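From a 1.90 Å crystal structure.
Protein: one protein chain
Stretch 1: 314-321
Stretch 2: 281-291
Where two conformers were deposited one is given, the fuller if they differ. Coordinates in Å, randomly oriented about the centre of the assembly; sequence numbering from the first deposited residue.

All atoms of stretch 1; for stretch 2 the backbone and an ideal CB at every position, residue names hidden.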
# COMPACT_ATOMS: atom_id res chain seq x y z
N THR A 314 15.94 9.50 -20.48
CA THR A 314 14.57 9.91 -20.18
C THR A 314 14.61 11.19 -19.37
O THR A 314 15.30 11.28 -18.35
CB THR A 314 13.77 8.82 -19.48
OG1 THR A 314 13.78 7.63 -20.30
CG2 THR A 314 12.33 9.27 -19.25
N VAL A 315 13.87 12.19 -19.83
CA VAL A 315 13.80 13.48 -19.17
C VAL A 315 12.40 13.62 -18.58
O VAL A 315 11.41 13.47 -19.31
CB VAL A 315 14.05 14.61 -20.18
CG1 VAL A 315 13.90 15.97 -19.53
CG2 VAL A 315 15.43 14.47 -20.80
N ALA A 316 12.30 13.89 -17.28
CA ALA A 316 11.00 14.15 -16.65
C ALA A 316 10.80 15.64 -16.46
O ALA A 316 11.74 16.38 -16.10
CB ALA A 316 10.85 13.40 -15.32
N THR A 317 9.59 16.08 -16.68
CA THR A 317 9.25 17.48 -16.52
C THR A 317 8.03 17.59 -15.65
O THR A 317 7.29 16.66 -15.50
CB THR A 317 8.96 18.16 -17.85
OG1 THR A 317 7.92 17.48 -18.53
CG2 THR A 317 10.14 18.12 -18.71
N LYS A 318 7.81 18.75 -15.08
CA LYS A 318 6.61 18.98 -14.35
C LYS A 318 5.69 19.91 -15.09
O LYS A 318 6.12 20.90 -15.61
CB LYS A 318 6.86 19.49 -12.93
CG LYS A 318 7.67 20.75 -12.83
CD LYS A 318 7.43 21.43 -11.50
CE LYS A 318 8.57 21.14 -10.57
NZ LYS A 318 8.36 21.60 -9.20
N ASP A 319 4.44 19.54 -15.16
CA ASP A 319 3.43 20.38 -15.70
C ASP A 319 3.79 20.82 -17.10
O ASP A 319 3.71 21.98 -17.41
CB ASP A 319 3.20 21.58 -14.79
CG ASP A 319 2.80 21.19 -13.40
OD1 ASP A 319 2.37 20.08 -13.16
OD2 ASP A 319 2.91 22.02 -12.52
N ARG A 320 4.22 19.88 -17.91
CA ARG A 320 4.83 20.08 -19.24
C ARG A 320 4.56 21.44 -19.90
O ARG A 320 3.40 21.81 -20.13
CB ARG A 320 4.46 18.94 -20.20
CG ARG A 320 3.16 19.11 -20.97
CD ARG A 320 3.21 18.28 -22.24
NE ARG A 320 4.59 18.11 -22.69
CZ ARG A 320 4.95 17.37 -23.74
NH1 ARG A 320 4.02 16.74 -24.45
NH2 ARG A 320 6.23 17.26 -24.08
N PRO A 321 5.64 22.19 -20.21
CA PRO A 321 5.50 23.49 -20.88
C PRO A 321 5.12 23.36 -22.36
O PRO A 321 4.94 22.24 -22.86
CB PRO A 321 6.88 24.12 -20.70
CG PRO A 321 7.81 22.97 -20.61
CD PRO A 321 7.05 21.88 -19.91
N UNK A 281 15.81 19.86 -10.81
CA UNK A 281 14.99 20.74 -9.99
C UNK A 281 14.20 19.87 -9.03
O UNK A 281 13.96 18.69 -9.33
CB UNK A 281 14.06 21.61 -10.84
N UNK A 282 13.81 20.42 -7.86
CA UNK A 282 13.04 19.65 -6.88
C UNK A 282 11.61 19.41 -7.38
O UNK A 282 11.07 20.18 -8.17
CB UNK A 282 13.01 20.38 -5.53
N UNK A 283 11.01 18.33 -6.91
CA UNK A 283 9.65 17.95 -7.25
C UNK A 283 8.85 17.92 -5.95
O UNK A 283 9.41 17.62 -4.89
CB UNK A 283 9.61 16.60 -7.97
N UNK A 284 7.55 18.20 -6.04
CA UNK A 284 6.71 18.37 -4.86
C UNK A 284 5.36 17.72 -5.10
O UNK A 284 4.97 17.55 -6.26
CB UNK A 284 6.54 19.85 -4.51
N UNK A 285 4.67 17.33 -4.02
CA UNK A 285 3.28 16.84 -4.13
C UNK A 285 2.48 17.92 -4.82
O UNK A 285 2.72 19.10 -4.57
CB UNK A 285 2.68 16.50 -2.77
N UNK A 286 1.58 17.52 -5.72
CA UNK A 286 0.85 18.51 -6.52
C UNK A 286 1.45 18.78 -7.90
O UNK A 286 0.79 19.37 -8.78
CB UNK A 286 0.78 19.83 -5.75
N UNK A 287 2.71 18.42 -8.09
CA UNK A 287 3.32 18.49 -9.40
C UNK A 287 2.84 17.34 -10.26
O UNK A 287 2.73 16.19 -9.80
CB UNK A 287 4.85 18.48 -9.29
N UNK A 288 2.57 17.62 -11.53
CA UNK A 288 2.27 16.53 -12.49
C UNK A 288 3.49 16.18 -13.34
O UNK A 288 4.02 17.04 -14.05
CB UNK A 288 1.11 16.93 -13.40
N UNK A 289 3.92 14.92 -13.29
CA UNK A 289 5.14 14.50 -13.95
C UNK A 289 4.83 13.94 -15.34
O UNK A 289 3.94 13.07 -15.49
CB UNK A 289 5.87 13.46 -13.10
N UNK A 290 5.56 14.43 -16.34
CA UNK A 290 5.53 13.91 -17.70
C UNK A 290 6.94 13.45 -18.06
O UNK A 290 7.90 13.83 -17.40
CB UNK A 290 5.02 14.96 -18.69
N UNK A 291 7.06 12.67 -19.12
CA UNK A 291 8.37 12.17 -19.52
C UNK A 291 8.50 12.10 -21.04
O UNK A 291 7.51 11.92 -21.76
CB UNK A 291 8.62 10.79 -18.91

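Position 281 has nothing of stretch 1 within 5.5 Å of its ideal CB, so the visible atoms scarcely restrict it; it is Asn-281. At 282 CA-to-CB points away, and phi of -71° admits proline among many others. The backbone matters more: the carbonyl O of Pro-282, the deposited residue, accepts a hydrogen bond from Lys-318 NZ (3.2 Å).

At 283 and 284 the CB leaves sideways, each 5.3 Å from Lys-318 NZ, so polar, acidic or aromatic groups could all approach the ammonium. Ser-283 OG stays 5.1 Å from Lys-318 CE. Phe-284 reaches nearer, its CD2 3.6 Å from Lys-318 NZ, which lies at the ring edge, near its plane.

Position 285 is out of reach and unconstrained by stretch 1; it is Ala-285. At 286 phi/psi of 96/-18 would jam a CB against the preceding carbonyl O, which calls for glycine, and Gly-286 occupies the third position of the type II turn that runs from Phe-284 to 287.

Position 287 points toward stretch 1, its ideal CB 4.3 Å from Lys-318 CB. The lysine invites an acid, though Asp-319 OD1 at 4.9 Å from that CB adds a like charge. Asp-287 makes the salt bridge, OD2 to Lys-318 NZ at 2.8 Å; OD2 also accepts from Phe-284 N (2.8 Å), bracing the turn. Its OD1 lies 4.4 Å from Asp-319 OD2, and water 2 donates to both oxygens.

At 288 the ideal CB is 3.4 Å from Asp-319 OD1, which favours a small or hydroxyl-bearing side chain. Thr-288 fits: its OG1 donates to water 1, which donates in turn to Asp-319 OD1. Thr-288 N donates to the side-chain oxygen Asp-319 OD1 (3.0 Å), and Asp-319 N donates to the backbone oxygen Thr-288 O (2.8 Å).

Position 289, a non-hydrogen-bonded partner of Lys-318, shares a sheet face with Ala-316 CB, 5.4 Å from its ideal CB. Valine, leucine or isoleucine would suit; Ile-289 places CG2 4.0 Å from Ala-316 CB.

At 290 the CB lies 3.8 Å from Thr-317 OG1 and 4.3 Å from Arg-320 CB, so a broad side chain could lie along the arginine. Tyr-290 does: Arg-320 CB sits 3.9 Å from the ring centroid, over one face, a CH-pi contact. Two antiparallel hydrogen bonds, Tyr-290 N to Thr-317 O and Thr-317 N to Tyr-290 O, both 2.9 Å, fix the register.

Position 291 has its CB 4.0 Å from Thr-314 CG2 and 3.9 Å from Val-315 O, which suits a small apolar group. Ala-291 supplies a methyl, and its CA makes a CA-H...O contact with Val-315 O (3.3 Å).

Stretch 2, residues 281-291: NPSFAGDTIYA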
# COMPACT_ATOMS: atom_id res chain seq x y z
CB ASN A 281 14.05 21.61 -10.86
CG ASN A 281 14.79 22.69 -11.62
OD1 ASN A 281 15.33 23.62 -11.03
ND2 ASN A 281 14.82 22.57 -12.94
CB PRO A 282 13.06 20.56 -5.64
CG PRO A 282 13.13 21.94 -6.21
CD PRO A 282 14.00 21.83 -7.43
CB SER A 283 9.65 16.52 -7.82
OG SER A 283 10.19 16.51 -9.13
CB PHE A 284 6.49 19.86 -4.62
CG PHE A 284 7.77 20.64 -4.49
CD1 PHE A 284 8.49 20.62 -3.30
CD2 PHE A 284 8.25 21.40 -5.56
CE1 PHE A 284 9.67 21.34 -3.18
CE2 PHE A 284 9.44 22.11 -5.45
CZ PHE A 284 10.15 22.08 -4.24
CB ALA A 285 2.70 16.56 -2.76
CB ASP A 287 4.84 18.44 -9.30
CG ASP A 287 5.44 19.73 -8.71
OD1 ASP A 287 4.76 20.78 -8.69
OD2 ASP A 287 6.61 19.69 -8.27
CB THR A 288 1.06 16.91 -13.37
OG1 THR A 288 -0.03 17.25 -12.51
CG2 THR A 288 0.65 15.75 -14.29
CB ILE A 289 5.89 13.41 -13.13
CG1 ILE A 289 6.26 13.92 -11.72
CG2 ILE A 289 7.13 12.94 -13.88
CD1 ILE A 289 6.93 15.30 -11.68
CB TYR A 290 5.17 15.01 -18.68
CG TYR A 290 3.79 15.56 -18.55
CD1 TYR A 290 3.50 16.60 -17.65
CD2 TYR A 290 2.76 15.07 -19.36
CE1 TYR A 290 2.22 17.13 -17.56
CE2 TYR A 290 1.48 15.59 -19.27
CZ TYR A 290 1.21 16.61 -18.37
OH TYR A 290 -0.06 17.11 -18.31
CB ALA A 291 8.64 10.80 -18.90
O HOH W 1 0.07 19.53 -11.48
O HOH W 2 2.78 22.21 -9.93
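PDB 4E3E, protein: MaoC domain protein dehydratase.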